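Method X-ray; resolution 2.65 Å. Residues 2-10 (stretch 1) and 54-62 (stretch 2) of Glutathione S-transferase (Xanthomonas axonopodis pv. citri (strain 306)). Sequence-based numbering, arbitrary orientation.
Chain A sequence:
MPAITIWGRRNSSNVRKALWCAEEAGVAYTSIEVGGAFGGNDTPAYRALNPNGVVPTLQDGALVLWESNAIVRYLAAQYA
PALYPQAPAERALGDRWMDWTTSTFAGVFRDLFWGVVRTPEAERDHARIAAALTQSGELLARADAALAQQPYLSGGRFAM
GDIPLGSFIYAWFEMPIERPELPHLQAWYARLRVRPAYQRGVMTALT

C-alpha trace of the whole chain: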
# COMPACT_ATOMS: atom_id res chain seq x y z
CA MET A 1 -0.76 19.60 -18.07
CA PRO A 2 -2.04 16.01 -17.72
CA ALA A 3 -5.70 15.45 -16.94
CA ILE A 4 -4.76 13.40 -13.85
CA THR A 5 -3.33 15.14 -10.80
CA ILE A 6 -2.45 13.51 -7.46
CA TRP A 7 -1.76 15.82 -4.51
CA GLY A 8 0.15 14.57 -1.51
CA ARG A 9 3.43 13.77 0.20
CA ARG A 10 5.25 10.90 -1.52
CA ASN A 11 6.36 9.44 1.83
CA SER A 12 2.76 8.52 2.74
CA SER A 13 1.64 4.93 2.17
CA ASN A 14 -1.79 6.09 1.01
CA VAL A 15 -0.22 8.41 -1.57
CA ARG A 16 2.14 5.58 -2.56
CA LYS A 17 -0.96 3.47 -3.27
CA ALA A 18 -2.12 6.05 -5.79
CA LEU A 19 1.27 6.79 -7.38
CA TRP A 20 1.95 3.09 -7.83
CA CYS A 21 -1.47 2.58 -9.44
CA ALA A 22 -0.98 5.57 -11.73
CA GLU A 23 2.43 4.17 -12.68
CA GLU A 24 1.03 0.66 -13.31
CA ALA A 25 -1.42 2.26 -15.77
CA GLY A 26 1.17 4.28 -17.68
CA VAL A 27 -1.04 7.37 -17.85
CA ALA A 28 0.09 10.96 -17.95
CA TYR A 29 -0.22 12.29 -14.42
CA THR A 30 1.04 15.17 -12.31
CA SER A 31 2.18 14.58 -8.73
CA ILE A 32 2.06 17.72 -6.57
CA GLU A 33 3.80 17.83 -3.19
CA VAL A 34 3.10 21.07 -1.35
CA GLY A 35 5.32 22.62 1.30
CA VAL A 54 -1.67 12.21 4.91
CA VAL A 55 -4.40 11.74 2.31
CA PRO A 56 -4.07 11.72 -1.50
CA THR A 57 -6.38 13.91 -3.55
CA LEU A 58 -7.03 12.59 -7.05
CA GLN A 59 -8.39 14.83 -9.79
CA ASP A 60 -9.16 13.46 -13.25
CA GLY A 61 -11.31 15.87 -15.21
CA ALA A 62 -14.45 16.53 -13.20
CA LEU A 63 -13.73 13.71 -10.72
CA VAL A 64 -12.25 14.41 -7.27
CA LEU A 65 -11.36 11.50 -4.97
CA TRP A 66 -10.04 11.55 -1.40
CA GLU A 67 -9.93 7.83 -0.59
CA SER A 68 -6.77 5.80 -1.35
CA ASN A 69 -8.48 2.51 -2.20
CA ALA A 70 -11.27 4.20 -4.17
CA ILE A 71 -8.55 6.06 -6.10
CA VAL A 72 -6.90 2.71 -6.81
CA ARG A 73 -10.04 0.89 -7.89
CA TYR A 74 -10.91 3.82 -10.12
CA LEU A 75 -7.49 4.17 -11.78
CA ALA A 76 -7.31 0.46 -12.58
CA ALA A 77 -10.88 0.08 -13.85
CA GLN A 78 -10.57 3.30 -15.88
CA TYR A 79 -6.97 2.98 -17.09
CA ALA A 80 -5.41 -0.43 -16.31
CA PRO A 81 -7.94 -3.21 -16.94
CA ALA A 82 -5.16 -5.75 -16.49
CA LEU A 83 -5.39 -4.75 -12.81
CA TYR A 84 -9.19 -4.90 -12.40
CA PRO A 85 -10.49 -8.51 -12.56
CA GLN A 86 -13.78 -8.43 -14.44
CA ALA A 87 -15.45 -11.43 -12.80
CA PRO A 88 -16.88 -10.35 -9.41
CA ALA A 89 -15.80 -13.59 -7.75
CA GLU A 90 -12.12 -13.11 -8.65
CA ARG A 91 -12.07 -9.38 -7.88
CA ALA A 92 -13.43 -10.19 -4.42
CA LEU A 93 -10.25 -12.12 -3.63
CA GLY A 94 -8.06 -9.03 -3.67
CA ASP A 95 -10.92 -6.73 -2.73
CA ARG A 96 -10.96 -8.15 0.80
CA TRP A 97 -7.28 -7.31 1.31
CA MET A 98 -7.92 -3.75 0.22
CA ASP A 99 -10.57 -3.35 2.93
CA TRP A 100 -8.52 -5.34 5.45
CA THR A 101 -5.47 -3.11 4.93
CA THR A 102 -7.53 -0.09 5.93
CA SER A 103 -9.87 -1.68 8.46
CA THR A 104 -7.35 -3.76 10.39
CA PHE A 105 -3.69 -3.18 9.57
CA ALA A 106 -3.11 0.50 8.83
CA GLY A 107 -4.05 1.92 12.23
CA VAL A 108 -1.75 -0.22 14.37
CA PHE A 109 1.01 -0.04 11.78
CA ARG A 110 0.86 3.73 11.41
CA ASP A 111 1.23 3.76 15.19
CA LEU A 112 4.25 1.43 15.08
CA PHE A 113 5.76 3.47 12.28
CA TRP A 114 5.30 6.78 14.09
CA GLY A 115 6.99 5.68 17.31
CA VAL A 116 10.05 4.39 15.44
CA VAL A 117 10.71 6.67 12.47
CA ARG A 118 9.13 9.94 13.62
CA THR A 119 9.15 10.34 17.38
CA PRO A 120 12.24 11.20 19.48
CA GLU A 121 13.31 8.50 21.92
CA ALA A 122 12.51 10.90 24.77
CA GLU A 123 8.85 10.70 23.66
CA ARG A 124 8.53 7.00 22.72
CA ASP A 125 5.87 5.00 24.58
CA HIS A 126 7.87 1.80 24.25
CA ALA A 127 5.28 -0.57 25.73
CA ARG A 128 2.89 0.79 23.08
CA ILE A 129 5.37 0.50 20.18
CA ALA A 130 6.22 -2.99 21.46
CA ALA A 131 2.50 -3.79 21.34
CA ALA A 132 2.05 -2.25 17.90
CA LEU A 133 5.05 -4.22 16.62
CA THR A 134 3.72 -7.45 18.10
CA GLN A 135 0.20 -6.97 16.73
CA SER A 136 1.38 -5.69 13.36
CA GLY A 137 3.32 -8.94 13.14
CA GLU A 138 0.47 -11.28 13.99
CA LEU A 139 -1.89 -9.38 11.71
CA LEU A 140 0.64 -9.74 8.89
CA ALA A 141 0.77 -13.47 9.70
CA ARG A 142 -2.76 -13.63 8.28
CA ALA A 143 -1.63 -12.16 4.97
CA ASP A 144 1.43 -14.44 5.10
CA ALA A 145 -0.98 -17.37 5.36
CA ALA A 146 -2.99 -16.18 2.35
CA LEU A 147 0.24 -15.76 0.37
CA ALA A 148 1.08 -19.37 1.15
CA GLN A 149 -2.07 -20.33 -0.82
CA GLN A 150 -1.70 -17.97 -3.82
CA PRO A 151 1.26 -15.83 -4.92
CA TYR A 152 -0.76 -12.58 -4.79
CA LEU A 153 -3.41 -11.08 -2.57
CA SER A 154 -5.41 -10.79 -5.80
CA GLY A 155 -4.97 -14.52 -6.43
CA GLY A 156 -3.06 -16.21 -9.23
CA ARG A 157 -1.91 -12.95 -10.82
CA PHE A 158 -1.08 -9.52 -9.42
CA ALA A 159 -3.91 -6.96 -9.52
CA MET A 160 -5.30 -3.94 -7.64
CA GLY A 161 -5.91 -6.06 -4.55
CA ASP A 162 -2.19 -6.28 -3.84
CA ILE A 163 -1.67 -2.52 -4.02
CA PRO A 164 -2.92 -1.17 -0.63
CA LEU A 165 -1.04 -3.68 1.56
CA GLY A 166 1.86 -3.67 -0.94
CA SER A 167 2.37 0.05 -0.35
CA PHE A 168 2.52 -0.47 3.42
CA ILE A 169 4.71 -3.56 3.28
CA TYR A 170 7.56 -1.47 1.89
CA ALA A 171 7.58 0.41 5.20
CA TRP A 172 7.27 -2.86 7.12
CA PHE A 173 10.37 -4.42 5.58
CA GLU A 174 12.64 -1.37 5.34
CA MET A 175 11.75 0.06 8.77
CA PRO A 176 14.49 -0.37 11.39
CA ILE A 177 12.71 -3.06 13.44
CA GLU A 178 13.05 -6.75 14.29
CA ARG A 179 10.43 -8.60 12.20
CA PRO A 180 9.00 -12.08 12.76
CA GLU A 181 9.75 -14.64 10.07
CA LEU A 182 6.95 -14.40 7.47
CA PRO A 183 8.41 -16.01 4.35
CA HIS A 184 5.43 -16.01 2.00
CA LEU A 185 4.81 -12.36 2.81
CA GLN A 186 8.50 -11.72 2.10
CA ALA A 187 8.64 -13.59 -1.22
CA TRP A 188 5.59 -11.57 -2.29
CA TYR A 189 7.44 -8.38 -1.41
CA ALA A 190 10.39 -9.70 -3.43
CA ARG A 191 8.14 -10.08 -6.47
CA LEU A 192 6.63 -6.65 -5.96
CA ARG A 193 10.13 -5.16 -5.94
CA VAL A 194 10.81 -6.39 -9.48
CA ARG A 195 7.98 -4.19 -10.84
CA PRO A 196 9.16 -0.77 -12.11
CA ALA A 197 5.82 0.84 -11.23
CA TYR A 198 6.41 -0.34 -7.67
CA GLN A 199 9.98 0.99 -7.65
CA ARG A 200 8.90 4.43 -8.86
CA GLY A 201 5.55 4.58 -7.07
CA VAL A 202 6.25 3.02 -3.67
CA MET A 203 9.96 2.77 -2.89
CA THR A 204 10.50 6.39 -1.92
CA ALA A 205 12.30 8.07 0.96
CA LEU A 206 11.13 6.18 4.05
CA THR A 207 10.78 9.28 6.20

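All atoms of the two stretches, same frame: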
# COMPACT_ATOMS: atom_id res chain seq x y z
N PRO A 2 -1.23 17.24 -17.66
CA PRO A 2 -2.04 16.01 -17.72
C PRO A 2 -3.38 16.15 -17.01
O PRO A 2 -3.52 16.89 -16.03
CB PRO A 2 -1.16 14.97 -17.02
CG PRO A 2 0.23 15.49 -17.17
CD PRO A 2 0.13 16.98 -17.14
N ALA A 3 -4.37 15.42 -17.53
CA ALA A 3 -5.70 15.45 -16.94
C ALA A 3 -5.71 14.94 -15.50
O ALA A 3 -6.58 15.33 -14.72
CB ALA A 3 -6.67 14.64 -17.79
N ILE A 4 -4.77 14.05 -15.15
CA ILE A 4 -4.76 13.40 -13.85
C ILE A 4 -3.76 14.12 -12.96
O ILE A 4 -2.59 14.25 -13.32
CB ILE A 4 -4.41 11.91 -13.97
CG1 ILE A 4 -5.58 11.12 -14.54
CG2 ILE A 4 -4.00 11.35 -12.61
CD1 ILE A 4 -5.20 9.74 -15.05
N THR A 5 -4.22 14.56 -11.79
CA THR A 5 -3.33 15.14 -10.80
C THR A 5 -3.54 14.45 -9.46
O THR A 5 -4.67 14.17 -9.06
CB THR A 5 -3.57 16.65 -10.67
OG1 THR A 5 -3.47 17.24 -11.97
CG2 THR A 5 -2.56 17.30 -9.75
N ILE A 6 -2.43 14.18 -8.76
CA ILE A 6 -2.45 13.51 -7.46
C ILE A 6 -1.68 14.39 -6.48
O ILE A 6 -0.45 14.50 -6.57
CB ILE A 6 -1.85 12.10 -7.53
CG1 ILE A 6 -2.68 11.21 -8.46
CG2 ILE A 6 -1.74 11.49 -6.15
CD1 ILE A 6 -2.07 9.83 -8.74
N TRP A 7 -2.39 15.02 -5.54
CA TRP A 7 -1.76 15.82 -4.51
C TRP A 7 -1.37 14.94 -3.34
O TRP A 7 -2.13 14.04 -2.96
CB TRP A 7 -2.71 16.91 -4.00
CG TRP A 7 -2.88 18.09 -4.90
CD1 TRP A 7 -2.22 19.28 -4.84
CD2 TRP A 7 -3.80 18.19 -5.98
NE1 TRP A 7 -2.67 20.12 -5.83
CE2 TRP A 7 -3.64 19.47 -6.55
CE3 TRP A 7 -4.74 17.32 -6.54
CZ2 TRP A 7 -4.38 19.91 -7.64
CZ3 TRP A 7 -5.48 17.75 -7.62
CH2 TRP A 7 -5.30 19.03 -8.16
N GLY A 8 -0.21 15.20 -2.77
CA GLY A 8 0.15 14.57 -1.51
C GLY A 8 1.61 14.20 -1.37
O GLY A 8 2.32 13.96 -2.35
N ARG A 9 2.07 14.16 -0.12
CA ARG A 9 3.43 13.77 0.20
C ARG A 9 3.73 12.35 -0.26
O ARG A 9 2.94 11.42 -0.03
CB ARG A 9 3.67 13.91 1.71
N ARG A 10 4.87 12.17 -0.93
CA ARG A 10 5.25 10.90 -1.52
C ARG A 10 5.76 9.90 -0.50
O ARG A 10 5.96 8.73 -0.84
CB ARG A 10 6.29 11.15 -2.62
CG ARG A 10 5.84 12.27 -3.55
CD ARG A 10 6.80 12.62 -4.68
NE ARG A 10 6.20 13.68 -5.50
CZ ARG A 10 6.80 14.81 -5.85
NH1 ARG A 10 8.05 15.06 -5.46
NH2 ARG A 10 6.15 15.70 -6.59
N VAL A 54 -1.36 11.29 5.99
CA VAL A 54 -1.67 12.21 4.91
C VAL A 54 -2.51 11.50 3.86
O VAL A 54 -2.42 10.27 3.69
CB VAL A 54 -0.38 12.85 4.32
CG1 VAL A 54 -0.58 13.38 2.89
CG2 VAL A 54 0.10 13.97 5.23
N VAL A 55 -3.36 12.26 3.18
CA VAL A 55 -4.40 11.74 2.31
C VAL A 55 -4.07 12.17 0.87
O VAL A 55 -3.64 13.31 0.67
CB VAL A 55 -5.80 12.24 2.73
CG1 VAL A 55 -6.10 13.67 2.23
CG2 VAL A 55 -6.88 11.24 2.34
N PRO A 56 -4.16 11.28 -0.10
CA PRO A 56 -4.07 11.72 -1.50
C PRO A 56 -5.37 12.35 -1.96
O PRO A 56 -6.46 11.92 -1.58
CB PRO A 56 -3.78 10.42 -2.27
CG PRO A 56 -4.25 9.33 -1.38
CD PRO A 56 -4.02 9.82 0.03
N THR A 57 -5.25 13.39 -2.78
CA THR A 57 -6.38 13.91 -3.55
C THR A 57 -6.14 13.59 -5.01
O THR A 57 -5.12 14.00 -5.58
CB THR A 57 -6.57 15.41 -3.36
OG1 THR A 57 -6.60 15.74 -1.96
CG2 THR A 57 -7.86 15.87 -4.02
N LEU A 58 -7.06 12.84 -5.62
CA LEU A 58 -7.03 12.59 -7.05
C LEU A 58 -7.97 13.56 -7.74
O LEU A 58 -9.07 13.83 -7.25
CB LEU A 58 -7.44 11.16 -7.37
CG LEU A 58 -7.23 10.61 -8.80
CD1 LEU A 58 -8.42 10.85 -9.69
CD2 LEU A 58 -6.01 11.20 -9.47
N GLN A 59 -7.53 14.09 -8.88
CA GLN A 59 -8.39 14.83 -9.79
C GLN A 59 -8.15 14.32 -11.20
O GLN A 59 -7.01 14.28 -11.67
CB GLN A 59 -8.12 16.34 -9.73
CG GLN A 59 -8.97 17.14 -10.71
CD GLN A 59 -8.91 18.64 -10.48
OE1 GLN A 59 -8.34 19.10 -9.48
NE2 GLN A 59 -9.49 19.41 -11.40
N ASP A 60 -9.22 13.92 -11.87
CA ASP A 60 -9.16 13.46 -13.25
C ASP A 60 -10.38 14.04 -13.94
O ASP A 60 -11.49 13.50 -13.82
CB ASP A 60 -9.14 11.94 -13.35
CG ASP A 60 -9.16 11.45 -14.79
OD1 ASP A 60 -8.94 12.28 -15.70
OD2 ASP A 60 -9.40 10.25 -15.02
N GLY A 61 -10.18 15.14 -14.66
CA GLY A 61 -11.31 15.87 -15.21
C GLY A 61 -12.20 16.39 -14.10
O GLY A 61 -11.74 17.06 -13.16
N ALA A 62 -13.48 16.07 -14.19
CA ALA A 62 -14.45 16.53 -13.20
C ALA A 62 -14.40 15.74 -11.89
O ALA A 62 -14.98 16.19 -10.90
CB ALA A 62 -15.86 16.45 -13.78

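Two short strands, Ile-4 to Trp-7 and Thr-57 to Asp-60, lie side by side and run antiparallel, with 169° between their directions. Together the two stretches bury 552 Å² against each other.

Four backbone hydrogen bonds hold the strands together. Thr-5 N donates to Gln-59 O at 2.8 Å, and Gln-59 N returns a bond to Thr-5 O at 2.9 Å. Two residues further along, Trp-7 N donates to Thr-57 O at 2.9 Å, and Thr-57 N donates to Trp-7 O at 3.2 Å. The angles at hydrogen, 157° to 166°, are close to straight. Ile-4 with Asp-60 and Ile-6 with Leu-58 are the non-hydrogen-bonded pairs of the ladder.

CA-H...O contacts supplement these bonds. Ile-4 CA lies 3.3 Å from Gln-59 O, and Ile-6 CA lies 3.3 Å from Thr-57 O. Each of these carbonyls thus meets both an amide and a CA. Pro-56 has no amide hydrogen to give, but its CA approaches Trp-7 O at 3.4 Å. Asp-60 CA lies 3.5 Å from Ala-3 O, beyond the last hydrogen-bonded pair.

Apolar packing occupies the face that carries Ile-4, Ile-6, Leu-58 and Asp-60. The CA-to-CB bond of Leu-58 points to this face, but the end of its side chain comes nearer to the first strand. Its CD2 reaches Ile-4 CG2 at 3.7 Å and Ile-6 CG1 at 3.5 Å, so one methyl touches both isoleucines. All three residues are buried, which suits their hydrocarbon side chains. Both isoleucines have chi1 in m and chi2 in t. Asp-60 is partly exposed at the end of this row. Its CG lies 3.6 Å from Ile-4 CG1, while its OD2 is hydrogen-bonded elsewhere in the structure.

The other face carries Thr-5, Trp-7, Thr-57 and Gln-59, all partly exposed. This mixed set suits a face that is not fully closed. Trp-7 has 90 Å² covered, the largest share of any residue here. The edge of its ring leans to the second strand, with Trp-7 CE3 4.1 Å from Thr-57 CB. Gln-59 is extended, with chi1 and chi2 both t, and its OE1 meets the ring edge at 3.3 Å from Trp-7 CH2. Thr-57 OG1 is hydrogen-bonded elsewhere.

Beyond the strands the contact thins. Gly-8 has phi/psi of 144/153, where a CB would jam against the preceding carbonyl, so glycine fits. Val-54 points toward stretch 1, and its CG1 lies 4.1 Å from Arg-9 N. At the other end, the positive phi of Gly-61 also favours glycine.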